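Local coordinates for protein alginate lyase, family PL7 (Zobellia galactanivorans, PDB 4BE3) that is an exolytic alginate lyase of family PL7, which cuts the polysaccharide alginate by beta-elimination, at residues Ile110-Gly115 with Ala250-Tyr255; His116-Ile121 with Asn139-Thr144; Glu195-Leu200 with Thr213-Lys218. All blocks are in the same frame, centred on the assembly; numbering follows the deposited sequence.

Contacts 1 and 2 lie on the sheet that carries the tartrate pocket, and contact 3 pairs the strands of a hairpin at its open end, at the edge of the other sheet. Contact 2 is buried; contacts 1 and 3 are partly so and reach the surface. Strand 104-112 and the loop after it tie the first two together: His111 ND1 and Glu119 OE2 form a probable hydrogen bond. Polar groups dominate there, with a ring pair facing the ligand in contact 1, and an amide stacked on a carboxylate and two carboxylates close together in contact 2. Contact 3 is strand pairing with apolar side chains, and its Met198 reaches Ile110 of contact 1 and Ile121 of contact 2 between the sheets.

Contact 1: Ile110-Gly115 with Ala250-Tyr255; sequences IHSDEG and AGEIQY. With SRT (S,R meso-tartaric acid), chain C.
His111 sends CG anti to its backbone N (chi1 177°), while Tyr255 holds CG between its own N and carbonyl carbon (chi1 55°), so that the two side chains run alongside each other, pointing the same way. The rings form an offset edge-to-face pair, the imidazole edge toward the phenol face, with planes 66° apart. His111 CD2 sits 3.2 Å from Tyr255 OH. The tartrate covers one imidazole face, its O11 over the ring centre, and its O2 is hydrogen-bonded to Tyr255 OH at 2.6 Å. A water joins the same hydroxyl to Asp113 OD1. At the ring edge away from Tyr255, ND1 is hydrogen-bonded to Glu119, which holds the ring's rotation.

The backbones pair antiparallel: His111 N gives a 2.8 Å bond to Tyr255 O, and Tyr255 N returns one to His111 O. Asp113 N continues the pairing to Ile253 O at 2.8 Å. Beyond it, Glu114 OE2 takes Ile253 N at 2.7 Å, on its anti side and out of the carboxylate plane.

With Thr60 and Lys257 also bonded to the tartrate, this is a ligand pocket on the sheet, consistent with the alginate-binding groove of a PL7 jelly roll.

Contact 2: His116-Ile121 with Asn139-Thr144; sequences HENEPI and NYEINT
The loop linking strands 104-112 and 121-126 runs back along the end of strand 133-141, where Glu119 and Glu141 meet. Glu141 swings CG anti to its backbone N (chi1 175°) and continues extended, and its OE1 accepts Glu119 N at 2.9 Å through the anti lone pair. Glu141 N donates to Glu119 O at 3.1 Å, so backbone and side chain of Glu141 grip one loop residue. Glu119 OE1 lies only 3.3 Å from Glu141 OE1. Lys122 forms a salt bridge to that Glu119 oxygen and probably offsets the repulsion, while Glu119 OE2 is bonded to His111.

The Asn118 side chain crosses that of Glu141 at about a right angle, yet its amide stacks on the carboxylate, planes 22° apart and Asn118 CG 3.5 Å from Glu141 CD. Before antiparallel strands 121-126 and 133-141 pair directly, through Asn139 and Lys122, a water donates to both Glu119 O and Asn139 O, and Ile121 CA makes a CA-H...O contact of 3.2 Å to Asn139 O. Pro120 O, buried and without a hydrogen-bond partner in the model, takes a CA-H...O contact from Tyr140 CA and rests 3.1 Å from Tyr140 CD1.

At the opposite end, Asn143 centres an inverse gamma turn, and beyond it Thr144 O lies at the His116 ring edge, in plane. His116 NE2 gives this oxygen a weak hydrogen bond of 3.0 Å; Arg245 also donates to it.

Contact 3: Glu195-Leu200 with Thr213-Lys218; sequences EGIMYL and TKNLLK
Backbone hydrogen bonds set the register between Met198 and Lys214, an antiparallel hydrogen-bonded pair. Met198 N donates to Lys214 O at 2.8 Å, and Lys214 N to Met198 O at 2.7 Å. One step beyond the strand ends, Leu216 N reaches Gly196 O at 2.8 Å. The chain then turns with the help of a side chain: Asn215 OD1 accepts Leu217 N at 2.7 Å, an Asx turn.

Apolar contacts fall on both faces. On the Ile197, Tyr199 and Thr213 face, Ile197 CG2 is tight against Thr213 CG2 at 3.5 Å and also lies over one face of the Tyr199 ring, offset toward its rim. Tyr199 and Thr213 lie side by side, the ring's CE1 against Thr213 CG2. On the other face, Met198 CB meets Leu216 CG at 4.0 Å, and the Met198 chain, bent at chi3 (68°), brings CE to Lys214 CB at 3.9 Å.

At the turn, Leu217 covers a glycine. Its CG lies 3.7 Å from Gly196 CA, and both methyls touch that carbon too; a side chain on Gly196 would run into CD1. An alanine in place of Leu217 would probably open a gap over Gly196 CA and beside Glu195 O, leaving the glycine without its apolar cover.

The hairpin 197-203/210-215 ends its seven-stranded sheet, strand 210-215 being outermost within the chain and strand 187-194 flanking 197-203. Met198 faces inward to Ile121 and Trp138 of the opposing sheet, while Lys214 makes a cation-pi contact with Tyr140 of strand 133-141.

Contact 1: Ile110-Gly115 with Ala250-Tyr255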
loop_
_atom_site.group_PDB
_atom_site.type_symbol
_atom_site.label_atom_id
_atom_site.label_comp_id
_atom_site.label_asym_id
_atom_site.label_seq_id
_atom_site.Cartn_x
_atom_site.Cartn_y
_atom_site.Cartn_z
ATOM N N ILE A 110 14.291 -0.982 -4.647
ATOM C CA ILE A 110 13.268 -0.178 -3.912
ATOM C C ILE A 110 13.865 1.242 -4.016
ATOM O O ILE A 110 15.060 1.435 -3.663
ATOM C CB ILE A 110 13.165 -0.590 -2.445
ATOM C CG1 ILE A 110 12.579 -2.046 -2.468
ATOM C CG2 ILE A 110 12.274 0.495 -1.706
ATOM C CD1 ILE A 110 12.605 -2.631 -1.077
ATOM N N HIS A 111 13.040 2.228 -4.469
ATOM C CA HIS A 111 13.523 3.596 -4.520
ATOM C C HIS A 111 12.659 4.465 -3.649
ATOM O O HIS A 111 11.410 4.324 -3.673
ATOM C CB HIS A 111 13.392 3.975 -5.988
ATOM C CG HIS A 111 13.770 5.386 -6.279
ATOM N ND1 HIS A 111 15.046 5.770 -6.331
ATOM C CD2 HIS A 111 12.998 6.515 -6.458
ATOM C CE1 HIS A 111 15.110 7.149 -6.540
ATOM N NE2 HIS A 111 13.859 7.590 -6.643
ATOM N N SER A 112 13.279 5.378 -2.893
ATOM C CA SER A 112 12.461 6.206 -1.975
ATOM C C SER A 112 11.888 7.359 -2.879
ATOM O O SER A 112 12.552 7.971 -3.775
ATOM C CB SER A 112 13.391 6.617 -0.761
ATOM O OG SER A 112 12.651 7.816 -0.271
ATOM N N ASP A 113 10.620 7.772 -2.584
ATOM C CA ASP A 113 9.957 8.820 -3.385
ATOM C C ASP A 113 10.186 10.194 -2.709
ATOM O O ASP A 113 9.717 11.217 -3.237
ATOM C CB ASP A 113 8.438 8.533 -3.458
ATOM C CG ASP A 113 7.754 9.475 -4.460
ATOM O OD1 ASP A 113 8.280 9.581 -5.583
ATOM O OD2 ASP A 113 6.729 10.090 -4.106
ATOM N N GLU A 114 10.793 10.270 -1.526
ATOM C CA GLU A 114 10.924 11.602 -0.866
ATOM C C GLU A 114 12.192 11.682 -0.129
ATOM O O GLU A 114 13.002 10.705 -0.146
ATOM C CB GLU A 114 9.769 11.799 0.176
ATOM C CG GLU A 114 9.617 10.597 1.122
ATOM C CD GLU A 114 8.314 10.646 1.998
ATOM O OE1 GLU A 114 7.555 11.686 1.907
ATOM O OE2 GLU A 114 8.082 9.711 2.840
ATOM N N GLY A 115 12.357 12.789 0.593
ATOM C CA GLY A 115 13.603 12.925 1.394
ATOM C C GLY A 115 14.786 12.895 0.427
ATOM O O GLY A 115 14.783 13.572 -0.605
ATOM N N ALA A 250 12.471 3.988 8.083
ATOM C CA ALA A 250 11.078 3.980 8.783
ATOM C C ALA A 250 10.207 5.152 8.297
ATOM O O ALA A 250 10.693 6.310 8.244
ATOM C CB ALA A 250 11.284 4.049 10.262
ATOM N N GLY A 251 8.986 4.843 7.788
ATOM C CA GLY A 251 8.015 5.860 7.456
ATOM C C GLY A 251 8.313 6.613 6.173
ATOM O O GLY A 251 7.643 7.578 5.805
ATOM N N GLU A 252 9.360 6.216 5.474
ATOM C CA GLU A 252 9.724 6.929 4.223
ATOM C C GLU A 252 9.045 6.270 3.040
ATOM O O GLU A 252 9.207 5.000 2.749
ATOM C CB GLU A 252 11.297 6.963 3.987
ATOM C CG GLU A 252 11.555 8.220 3.134
ATOM C CD GLU A 252 12.983 8.564 3.122
ATOM O OE1 GLU A 252 13.712 7.901 2.261
ATOM O OE2 GLU A 252 13.416 9.385 3.967
ATOM N N ILE A 253 8.335 7.079 2.245
ATOM C CA ILE A 253 7.554 6.446 1.164
ATOM C C ILE A 253 8.465 5.940 0.041
ATOM O O ILE A 253 9.385 6.633 -0.369
ATOM C CB ILE A 253 6.583 7.444 0.567
ATOM C CG1 ILE A 253 5.458 7.741 1.702
ATOM C CG2 ILE A 253 5.842 6.924 -0.670
ATOM C CD1 ILE A 253 4.697 9.072 1.444
ATOM N N GLN A 254 8.174 4.729 -0.418
ATOM C CA GLN A 254 8.983 4.125 -1.533
ATOM C C GLN A 254 8.228 3.252 -2.426
ATOM O O GLN A 254 6.972 3.147 -2.285
ATOM C CB GLN A 254 9.988 3.307 -0.975
ATOM C CG GLN A 254 9.587 2.323 -0.045
ATOM C CD GLN A 254 10.779 2.474 0.905
ATOM O OE1 GLN A 254 11.453 3.653 1.140
ATOM N NE2 GLN A 254 11.211 1.309 1.292
ATOM N N TYR A 255 8.899 2.757 -3.485
ATOM C CA TYR A 255 8.209 1.940 -4.414
ATOM C C TYR A 255 9.188 1.045 -5.158
ATOM O O TYR A 255 10.417 1.338 -5.135
ATOM C CB TYR A 255 7.401 2.769 -5.436
ATOM C CG TYR A 255 8.222 3.806 -6.180
ATOM C CD1 TYR A 255 8.343 5.093 -5.666
ATOM C CD2 TYR A 255 8.818 3.513 -7.442
ATOM C CE1 TYR A 255 9.032 6.083 -6.386
ATOM C CE2 TYR A 255 9.518 4.477 -8.148
ATOM C CZ TYR A 255 9.640 5.756 -7.605
ATOM O OH TYR A 255 10.322 6.747 -8.269
HETATM O O1 SRT C . 14.840 8.081 -9.883
HETATM O O11 SRT C . 14.096 5.899 -9.852
HETATM C C1 SRT C . 14.058 7.117 -10.113
HETATM C C2 SRT C . 12.842 7.255 -10.964
HETATM O O2 SRT C . 11.606 6.667 -10.501
HETATM C C3 SRT C . 12.931 8.157 -12.168
HETATM O O3 SRT C . 13.436 7.127 -12.908
HETATM C C4 SRT C . 11.715 8.790 -12.679
HETATM O O4 SRT C . 11.166 8.399 -13.703
HETATM O O41 SRT C . 11.135 9.634 -11.999
HETATM O O HOH W 1 10.274 9.184 -7.271
#

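Contact 2: His116-Ile121 with Asn139-Thr144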
loop_
_atom_site.group_PDB
_atom_site.type_symbol
_atom_site.label_atom_id
_atom_site.label_comp_id
_atom_site.label_asym_id
_atom_site.label_seq_id
_atom_site.Cartn_x
_atom_site.Cartn_y
_atom_site.Cartn_z
ATOM N N HIS A 116 15.797 12.121 0.786
ATOM C CA HIS A 116 16.979 12.000 -0.066
ATOM C C HIS A 116 16.767 11.238 -1.343
ATOM O O HIS A 116 17.607 11.306 -2.218
ATOM C CB HIS A 116 18.057 11.307 0.754
ATOM C CG HIS A 116 18.630 12.143 1.856
ATOM N ND1 HIS A 116 18.813 13.503 1.759
ATOM C CD2 HIS A 116 19.076 11.757 3.117
ATOM C CE1 HIS A 116 19.421 13.937 2.874
ATOM N NE2 HIS A 116 19.590 12.873 3.720
ATOM N N GLU A 117 15.613 10.527 -1.472
ATOM C CA GLU A 117 15.335 9.753 -2.689
ATOM C C GLU A 117 16.475 8.698 -2.898
ATOM O O GLU A 117 16.837 8.423 -4.041
ATOM C CB GLU A 117 15.087 10.574 -3.967
ATOM C CG GLU A 117 13.916 11.542 -3.660
ATOM C CD GLU A 117 13.563 12.503 -4.781
ATOM O OE1 GLU A 117 13.455 12.133 -5.925
ATOM O OE2 GLU A 117 13.390 13.694 -4.464
ATOM N N ASN A 118 16.950 8.081 -1.801
ATOM C CA ASN A 118 17.999 7.017 -1.999
ATOM C C ASN A 118 17.325 5.643 -2.203
ATOM O O ASN A 118 16.070 5.561 -2.086
ATOM C CB ASN A 118 18.818 6.982 -0.740
ATOM C CG ASN A 118 19.755 8.223 -0.601
ATOM O OD1 ASN A 118 19.855 9.037 -1.549
ATOM N ND2 ASN A 118 20.486 8.333 0.519
ATOM N N GLU A 119 18.093 4.555 -2.362
ATOM C CA GLU A 119 17.480 3.207 -2.514
ATOM C C GLU A 119 17.844 2.295 -1.430
ATOM O O GLU A 119 19.003 1.867 -1.275
ATOM C CB GLU A 119 18.080 2.599 -3.822
ATOM C CG GLU A 119 17.522 3.275 -5.109
ATOM C CD GLU A 119 18.384 4.347 -5.740
ATOM O OE1 GLU A 119 19.668 4.417 -5.565
ATOM O OE2 GLU A 119 17.759 5.244 -6.304
ATOM N N PRO A 120 16.863 1.821 -0.661
ATOM C CA PRO A 120 17.097 0.766 0.254
ATOM C C PRO A 120 17.712 -0.508 -0.463
ATOM O O PRO A 120 18.407 -1.311 0.232
ATOM C CB PRO A 120 15.629 0.418 0.776
ATOM C CG PRO A 120 15.034 1.803 0.717
ATOM C CD PRO A 120 15.509 2.408 -0.599
ATOM N N ILE A 121 17.383 -0.705 -1.743
ATOM C CA ILE A 121 18.095 -1.853 -2.434
ATOM C C ILE A 121 18.165 -1.614 -3.879
ATOM O O ILE A 121 17.237 -1.093 -4.536
ATOM C CB ILE A 121 17.404 -3.229 -2.186
ATOM C CG1 ILE A 121 18.148 -4.302 -2.988
ATOM C CG2 ILE A 121 15.895 -3.247 -2.606
ATOM C CD1 ILE A 121 17.756 -5.749 -2.632
ATOM N N ASN A 139 22.971 -3.834 -3.322
ATOM C CA ASN A 139 23.577 -2.721 -2.529
ATOM C C ASN A 139 22.450 -2.105 -1.645
ATOM O O ASN A 139 21.284 -1.990 -2.135
ATOM C CB ASN A 139 23.944 -1.591 -3.463
ATOM C CG ASN A 139 25.276 -1.882 -4.156
ATOM O OD1 ASN A 139 25.683 -3.041 -4.189
ATOM N ND2 ASN A 139 25.922 -0.797 -4.768
ATOM N N TYR A 140 22.819 -1.729 -0.433
ATOM C CA TYR A 140 21.893 -0.986 0.472
ATOM C C TYR A 140 22.471 0.410 0.490
ATOM O O TYR A 140 23.693 0.550 0.812
ATOM C CB TYR A 140 22.027 -1.629 1.871
ATOM C CG TYR A 140 21.255 -0.781 2.885
ATOM C CD1 TYR A 140 19.843 -0.929 2.959
ATOM C CD2 TYR A 140 21.946 0.127 3.733
ATOM C CE1 TYR A 140 19.119 -0.195 3.895
ATOM C CE2 TYR A 140 21.229 0.905 4.676
ATOM C CZ TYR A 140 19.791 0.711 4.688
ATOM O OH TYR A 140 19.072 1.512 5.635
ATOM N N GLU A 141 21.677 1.482 0.236
ATOM C CA GLU A 141 22.252 2.812 0.365
ATOM C C GLU A 141 21.763 3.425 1.666
ATOM O O GLU A 141 20.536 3.298 2.021
ATOM C CB GLU A 141 21.732 3.589 -0.821
ATOM C CG GLU A 141 22.191 5.072 -0.708
ATOM C CD GLU A 141 21.845 5.776 -2.018
ATOM O OE1 GLU A 141 20.747 5.581 -2.662
ATOM O OE2 GLU A 141 22.717 6.601 -2.439
ATOM N N ILE A 142 22.645 4.065 2.465
ATOM C CA ILE A 142 22.156 4.601 3.735
ATOM C C ILE A 142 21.197 5.749 3.520
ATOM O O ILE A 142 21.283 6.508 2.581
ATOM C CB ILE A 142 23.342 5.033 4.677
ATOM C CG1 ILE A 142 24.294 5.954 3.905
ATOM C CG2 ILE A 142 24.099 3.796 5.215
ATOM C CD1 ILE A 142 25.191 6.816 4.903
ATOM N N ASN A 143 20.190 5.837 4.431
ATOM C CA ASN A 143 19.387 7.044 4.412
ATOM C C ASN A 143 20.079 8.126 5.277
ATOM O O ASN A 143 19.863 8.191 6.493
ATOM C CB ASN A 143 18.000 6.690 5.012
ATOM C CG ASN A 143 16.953 7.785 4.669
ATOM O OD1 ASN A 143 15.779 7.761 5.137
ATOM N ND2 ASN A 143 17.327 8.662 3.803
ATOM N N THR A 144 21.009 8.834 4.629
ATOM C CA THR A 144 22.039 9.614 5.327
ATOM C C THR A 144 21.410 10.581 6.336
ATOM O O THR A 144 20.408 11.213 6.020
ATOM C CB THR A 144 22.750 10.477 4.274
ATOM O OG1 THR A 144 23.018 9.652 3.130
ATOM C CG2 THR A 144 24.156 11.023 4.822
HETATM O O HOH W 2 20.830 0.702 -3.008
#

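Contact 3: Glu195-Leu200 with Thr213-Lys218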
loop_
_atom_site.group_PDB
_atom_site.type_symbol
_atom_site.label_atom_id
_atom_site.label_comp_id
_atom_site.label_asym_id
_atom_site.label_seq_id
_atom_site.Cartn_x
_atom_site.Cartn_y
_atom_site.Cartn_z
ATOM N N GLU A 195 6.535 -5.783 7.496
ATOM C CA GLU A 195 6.681 -5.083 8.701
ATOM C C GLU A 195 8.068 -4.398 8.838
ATOM O O GLU A 195 8.682 -4.415 9.895
ATOM C CB GLU A 195 6.445 -6.044 9.886
ATOM C CG GLU A 195 4.979 -6.464 9.781
ATOM C CD GLU A 195 4.512 -7.259 11.034
ATOM O OE1 GLU A 195 5.330 -7.793 11.836
ATOM O OE2 GLU A 195 3.308 -7.390 11.159
ATOM N N GLY A 196 8.514 -3.828 7.756
ATOM C CA GLY A 196 9.693 -2.990 7.824
ATOM C C GLY A 196 11.000 -3.794 7.661
ATOM O O GLY A 196 12.069 -3.171 7.724
ATOM N N ILE A 197 10.894 -5.108 7.549
ATOM C CA ILE A 197 12.114 -5.954 7.412
ATOM C C ILE A 197 12.152 -6.518 5.993
ATOM O O ILE A 197 11.199 -7.063 5.486
ATOM C CB ILE A 197 12.188 -7.054 8.493
ATOM C CG1 ILE A 197 12.186 -6.385 9.963
ATOM C CG2 ILE A 197 13.437 -7.890 8.230
ATOM C CD1 ILE A 197 12.204 -7.486 10.996
ATOM N N MET A 198 13.297 -6.350 5.289
ATOM C CA MET A 198 13.414 -6.733 3.913
ATOM C C MET A 198 14.067 -8.139 3.916
ATOM O O MET A 198 15.198 -8.287 4.415
ATOM C CB MET A 198 14.401 -5.711 3.193
ATOM C CG MET A 198 14.646 -6.188 1.732
ATOM S SD MET A 198 15.401 -4.753 0.851
ATOM C CE MET A 198 17.079 -4.605 1.670
ATOM N N TYR A 199 13.364 -9.131 3.389
ATOM C CA TYR A 199 13.825 -10.479 3.278
ATOM C C TYR A 199 14.066 -10.720 1.774
ATOM O O TYR A 199 13.128 -10.631 0.895
ATOM C CB TYR A 199 12.691 -11.450 3.715
ATOM C CG TYR A 199 12.323 -11.245 5.149
ATOM C CD1 TYR A 199 13.102 -11.810 6.171
ATOM C CD2 TYR A 199 11.223 -10.464 5.478
ATOM C CE1 TYR A 199 12.793 -11.626 7.563
ATOM C CE2 TYR A 199 10.867 -10.254 6.859
ATOM C CZ TYR A 199 11.669 -10.853 7.864
ATOM O OH TYR A 199 11.365 -10.628 9.150
ATOM N N LEU A 200 15.324 -11.050 1.378
ATOM C CA LEU A 200 15.649 -11.291 -0.002
ATOM C C LEU A 200 15.875 -12.749 -0.264
ATOM O O LEU A 200 16.405 -13.454 0.636
ATOM C CB LEU A 200 16.998 -10.511 -0.343
ATOM C CG LEU A 200 16.927 -9.056 0.053
ATOM C CD1 LEU A 200 18.410 -8.492 -0.346
ATOM C CD2 LEU A 200 15.878 -8.336 -0.818
ATOM N N THR A 213 18.495 -10.920 5.246
ATOM C CA THR A 213 17.457 -10.165 6.055
ATOM C C THR A 213 18.037 -8.849 6.328
ATOM O O THR A 213 19.195 -8.740 6.864
ATOM C CB THR A 213 17.145 -10.891 7.356
ATOM O OG1 THR A 213 16.637 -12.165 7.038
ATOM C CG2 THR A 213 16.146 -10.095 8.238
ATOM N N LYS A 214 17.345 -7.762 6.050
ATOM C CA LYS A 214 17.887 -6.420 6.390
ATOM C C LYS A 214 16.738 -5.567 6.972
ATOM O O LYS A 214 15.738 -5.338 6.278
ATOM C CB LYS A 214 18.405 -5.787 5.086
ATOM C CG LYS A 214 18.878 -4.323 5.213
ATOM C CD LYS A 214 20.117 -4.174 6.057
ATOM C CE LYS A 214 20.577 -2.685 6.187
ATOM N NZ LYS A 214 21.744 -2.551 7.162
ATOM N N ASN A 215 16.889 -5.104 8.233
ATOM C CA ASN A 215 15.831 -4.308 8.846
ATOM C C ASN A 215 15.877 -2.911 8.259
ATOM O O ASN A 215 16.909 -2.252 8.300
ATOM C CB ASN A 215 16.170 -4.261 10.311
ATOM C CG ASN A 215 15.048 -3.645 11.110
ATOM O OD1 ASN A 215 14.370 -2.742 10.669
ATOM N ND2 ASN A 215 14.891 -4.130 12.333
ATOM N N LEU A 216 14.778 -2.438 7.665
ATOM C CA LEU A 216 14.788 -1.071 7.108
ATOM C C LEU A 216 14.284 0.033 8.077
ATOM O O LEU A 216 14.298 1.217 7.697
ATOM C CB LEU A 216 13.860 -1.044 5.921
ATOM C CG LEU A 216 14.156 -2.083 4.785
ATOM C CD1 LEU A 216 13.181 -1.846 3.597
ATOM C CD2 LEU A 216 15.678 -1.746 4.315
ATOM N N LEU A 217 14.000 -0.406 9.338
ATOM C CA LEU A 217 13.497 0.518 10.356
ATOM C C LEU A 217 14.521 0.897 11.396
ATOM O O LEU A 217 14.238 1.805 12.181
ATOM C CB LEU A 217 12.312 -0.137 11.128
ATOM C CG LEU A 217 11.134 -0.697 10.280
ATOM C CD1 LEU A 217 9.982 -1.211 11.211
ATOM C CD2 LEU A 217 10.576 0.353 9.324
ATOM N N LYS A 218 15.645 0.156 11.469
ATOM C CA LYS A 218 16.634 0.428 12.568
ATOM C C LYS A 218 18.001 0.325 11.845
ATOM O O LYS A 218 18.381 -0.727 11.314
ATOM C CB LYS A 218 16.561 -0.610 13.697
ATOM C CG LYS A 218 15.353 -0.381 14.595
ATOM C CD LYS A 218 14.992 -1.661 15.336
ATOM C CE LYS A 218 14.229 -1.237 16.586
ATOM N NZ LYS A 218 14.397 -2.180 17.720
#